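Local atomic coordinates of PmbA-related protein (Thermotoga maritima, PDB entry 1VL4), a protein that is of uncertain function, belongs to the PmbA/TldD family (peptidase family U62), and may act as a metallopeptidase. Residues 256-261 with 339-344; 318-321 with 327-330. All coordinates share one frame; numbering follows the deposited sequence.

Interaction 1. Residues 256-261 with 339-344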
# COMPACT_ATOMS: atom_id res chain seq x y z
N SER A 256 -14.02 -15.84 -6.39
CA SER A 256 -12.91 -16.32 -7.27
C SER A 256 -12.78 -17.85 -7.41
O SER A 256 -12.52 -18.58 -6.42
CB SER A 256 -11.59 -15.72 -6.82
OG SER A 256 -10.53 -16.34 -7.50
N ALA A 257 -12.95 -18.37 -8.63
CA ALA A 257 -12.72 -19.82 -8.86
C ALA A 257 -11.34 -20.29 -8.45
O ALA A 257 -11.14 -21.48 -8.12
CB ALA A 257 -12.95 -20.19 -10.32
N GLU A 258 -10.37 -19.39 -8.51
CA GLU A 258 -8.99 -19.67 -8.11
C GLU A 258 -8.91 -19.87 -6.60
O GLU A 258 -8.31 -20.85 -6.14
CB GLU A 258 -8.12 -18.50 -8.54
CG GLU A 258 -6.66 -18.63 -8.19
CD GLU A 258 -5.81 -17.47 -8.70
OE1 GLU A 258 -6.27 -16.65 -9.56
OE2 GLU A 258 -4.64 -17.42 -8.22
N ASN A 259 -9.53 -18.97 -5.83
CA ASN A 259 -9.60 -19.13 -4.35
C ASN A 259 -10.37 -20.36 -3.96
O ASN A 259 -10.04 -21.04 -2.98
CB ASN A 259 -10.23 -17.90 -3.69
CG ASN A 259 -9.29 -16.72 -3.63
OD1 ASN A 259 -8.09 -16.87 -3.72
ND2 ASN A 259 -9.84 -15.53 -3.50
N VAL A 260 -11.40 -20.68 -4.74
CA VAL A 260 -12.15 -21.91 -4.51
C VAL A 260 -11.28 -23.13 -4.71
O VAL A 260 -11.23 -24.00 -3.84
CB VAL A 260 -13.37 -22.01 -5.40
CG1 VAL A 260 -14.02 -23.38 -5.26
CG2 VAL A 260 -14.39 -20.90 -5.01
N GLN A 261 -10.60 -23.21 -5.87
CA GLN A 261 -9.64 -24.30 -6.17
C GLN A 261 -8.59 -24.46 -5.08
O GLN A 261 -8.24 -25.57 -4.73
CB GLN A 261 -8.92 -24.06 -7.51
CG GLN A 261 -9.82 -24.29 -8.76
CD GLN A 261 -9.20 -23.80 -10.12
OE1 GLN A 261 -8.05 -23.33 -10.18
NE2 GLN A 261 -9.96 -23.96 -11.20
N GLY A 339 -3.94 -9.26 -10.59
CA GLY A 339 -4.13 -9.16 -9.14
C GLY A 339 -5.14 -10.14 -8.60
O GLY A 339 -5.16 -10.43 -7.41
N GLY A 340 -5.95 -10.69 -9.48
CA GLY A 340 -6.96 -11.60 -9.03
C GLY A 340 -8.20 -11.54 -9.87
O GLY A 340 -8.53 -10.50 -10.48
N ILE A 341 -8.89 -12.68 -9.89
CA ILE A 341 -10.22 -12.75 -10.45
C ILE A 341 -11.13 -11.81 -9.66
O ILE A 341 -11.21 -11.88 -8.43
CB ILE A 341 -10.74 -14.20 -10.40
CG1 ILE A 341 -9.86 -15.09 -11.30
CG2 ILE A 341 -12.18 -14.26 -10.78
CD1 ILE A 341 -9.99 -16.56 -11.04
N ARG A 342 -11.81 -10.91 -10.36
CA ARG A 342 -12.79 -10.07 -9.71
C ARG A 342 -13.96 -9.70 -10.60
O ARG A 342 -13.87 -9.75 -11.81
CB ARG A 342 -12.13 -8.81 -9.11
CG ARG A 342 -11.69 -7.80 -10.13
CD ARG A 342 -11.27 -6.43 -9.50
NE ARG A 342 -10.49 -5.61 -10.45
CZ ARG A 342 -10.99 -4.92 -11.47
NH1 ARG A 342 -12.31 -4.91 -11.75
NH2 ARG A 342 -10.15 -4.24 -12.24
N PRO A 343 -15.08 -9.32 -9.98
CA PRO A 343 -16.21 -8.75 -10.69
C PRO A 343 -15.85 -7.39 -11.23
O PRO A 343 -14.87 -6.79 -10.79
CB PRO A 343 -17.31 -8.62 -9.59
CG PRO A 343 -16.64 -8.66 -8.34
CD PRO A 343 -15.29 -9.32 -8.51
N VAL A 344 -16.64 -6.90 -12.17
CA VAL A 344 -16.42 -5.57 -12.71
C VAL A 344 -17.21 -4.61 -11.79
O VAL A 344 -16.62 -3.83 -11.07
CB VAL A 344 -16.83 -5.48 -14.21
CG1 VAL A 344 -16.67 -4.09 -14.72
CG2 VAL A 344 -15.97 -6.47 -15.07
O HOH W 1 -8.28 -14.90 -7.69
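Ile341 lays its side chain against the first turn of helix 257-261. Its CD1 methyl packs on Glu258 CB at 3.7 Å and also rests against the Ser256 hydroxyl, a van der Waals approach and not a bond. Ile341 CB lies 4.0 Å from Ser256 CB. CD1 gets there because CG1 stands anti to the carbonyl carbon of Ile341 (chi1 -64°) and the chain then runs on nearly extended. The Glu258 side chain crosses that of Ile341 at a slant.

The polar part is centred on Ser256, the N-cap of the helix. Ser256 OG accepts a nearly straight bond from Asn259 N (3.3 Å, 168°) and a weak, bent one from Glu258 N. Ser256 OG also bonds to a water at 2.7 Å, and that water accepts from Ile341 N at 3.2 Å and donates weakly to Glu258 OE1. The helix start is thereby tied to the short, weakly bonded strand at about 340-341 through solvent rather than by a direct bond. With an alanine in place of Ser256 the hydroxyl is gone, and Asn259 N would probably lose its capping acceptor and the water its closest partner. Outside the pair, Leu319 and Asn321 also pack on Ile341.

Interaction 2. Residues 318-321 with 327-330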
# COMPACT_ATOMS: atom_id res chain seq x y z
N PHE A 318 -19.06 -19.37 -10.05
CA PHE A 318 -17.90 -18.58 -9.64
C PHE A 318 -17.44 -17.72 -10.82
O PHE A 318 -17.89 -17.88 -11.95
CB PHE A 318 -16.77 -19.49 -9.15
CG PHE A 318 -17.15 -20.32 -7.98
CD1 PHE A 318 -17.54 -19.73 -6.78
CD2 PHE A 318 -17.14 -21.72 -8.06
CE1 PHE A 318 -17.91 -20.50 -5.69
CE2 PHE A 318 -17.51 -22.50 -6.95
CZ PHE A 318 -17.89 -21.90 -5.78
N LEU A 319 -16.56 -16.80 -10.52
CA LEU A 319 -15.88 -15.99 -11.50
C LEU A 319 -14.54 -16.66 -11.89
O LEU A 319 -13.85 -17.23 -11.06
CB LEU A 319 -15.67 -14.58 -10.95
CG LEU A 319 -16.98 -13.87 -10.54
CD1 LEU A 319 -16.70 -12.45 -10.15
CD2 LEU A 319 -18.02 -13.90 -11.64
N HIS A 320 -14.20 -16.56 -13.17
CA HIS A 320 -13.08 -17.25 -13.76
C HIS A 320 -12.09 -16.33 -14.52
O HIS A 320 -12.42 -15.22 -14.94
CB HIS A 320 -13.59 -18.28 -14.76
CG HIS A 320 -14.28 -19.45 -14.11
ND1 HIS A 320 -13.60 -20.54 -13.65
CD2 HIS A 320 -15.59 -19.67 -13.86
CE1 HIS A 320 -14.47 -21.41 -13.15
NE2 HIS A 320 -15.68 -20.90 -13.26
N ASN A 321 -10.88 -16.87 -14.65
CA ASN A 321 -9.92 -16.46 -15.65
C ASN A 321 -9.75 -17.61 -16.64
O ASN A 321 -10.44 -18.62 -16.54
CB ASN A 321 -8.61 -15.98 -15.01
CG ASN A 321 -7.92 -17.03 -14.15
OD1 ASN A 321 -8.10 -18.25 -14.30
ND2 ASN A 321 -7.04 -16.55 -13.26
N LYS A 327 -9.39 -25.33 -16.69
CA LYS A 327 -9.33 -26.38 -15.66
C LYS A 327 -10.69 -26.94 -15.29
O LYS A 327 -10.82 -28.16 -15.19
CB LYS A 327 -8.64 -25.87 -14.38
N GLU A 328 -11.69 -26.08 -15.09
CA GLU A 328 -13.04 -26.51 -14.65
C GLU A 328 -14.02 -26.81 -15.77
O GLU A 328 -15.19 -27.06 -15.50
CB GLU A 328 -13.64 -25.49 -13.66
CG GLU A 328 -12.78 -25.33 -12.40
CD GLU A 328 -13.40 -24.44 -11.30
OE1 GLU A 328 -12.60 -23.80 -10.56
OE2 GLU A 328 -14.65 -24.38 -11.17
N GLY A 329 -13.53 -26.84 -17.01
CA GLY A 329 -14.35 -27.06 -18.21
C GLY A 329 -15.55 -26.14 -18.44
O GLY A 329 -16.58 -26.57 -18.94
N VAL A 330 -15.41 -24.87 -18.11
CA VAL A 330 -16.47 -23.91 -18.36
C VAL A 330 -16.03 -22.80 -19.31
O VAL A 330 -14.85 -22.68 -19.68
CB VAL A 330 -16.98 -23.33 -17.02
CG1 VAL A 330 -17.43 -24.48 -16.10
CG2 VAL A 330 -15.94 -22.52 -16.33
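His320 meets the end of helix 322-328 with its imidazole, which Val330 approaches over one face and Glu328 at the edge. Followed outward, CB leads to CG, set anti to the carbonyl carbon (chi1 -70°), and the ring is turned with a face presented to Val330. His320 CG is 4.1 Å from Val330 CG2, and His320 CD2 is 3.8 Å from Val330 CG2. ND1, on the other branch, bonds to Thr324 OG1, in the helix that begins just after this loop, which helps to fix the ring's rotation.

The loop 318-321 leads into this short helix, and 327-330 holds its last residues and the chain that leaves it. Asn321 caps the start, its OD1 taking Thr324 N, and Gly329 ends the helix in a Schellman motif with positive phi, after which the chain turns so that Val330 comes back over the ring.

At the CE1 edge, His320 CE1 lies 3.6 Å from Glu328 OE2, with Glu328 CD in the ring plane and the carboxylate turned 76° to it. The Val330 methyl is displaced toward the NE2 side of the rim, where His320 NE2 has Val330 CG2 at 3.5 Å. Measured to the His320 ring centroid, Val330 CG2 stands at 3.7 Å and 18° off the normal, a CH-pi contact. His320 NE2 and Glu328 OE2 are 4.2 Å apart, too far for a hydrogen bond; Glu328 OE1 bonds instead to Gln261.

Both interactions bear on the 318-321 loop, and their centres are 9 Å apart. Interaction 1 is the more buried, with three of its four touching residues enclosed and Glu258 partly exposed, and its centre lies about 14 Å from the chain centre; interaction 2, centred about 22 Å out, joins a buried histidine to a partly exposed Glu328 and an exposed valine. The chemistry differs accordingly: an aliphatic methyl and a water-bridged helix cap in the first, a ring, a methyl and a carboxylate in the second. Two probable hydrogen bonds join them, Ala257 N to Leu319 O (2.8 Å) and Gln261 NE2 to Glu328 OE1 (2.7 Å). Helix 257-261 thus touches strand 340-341 in one contact and both segments of the other.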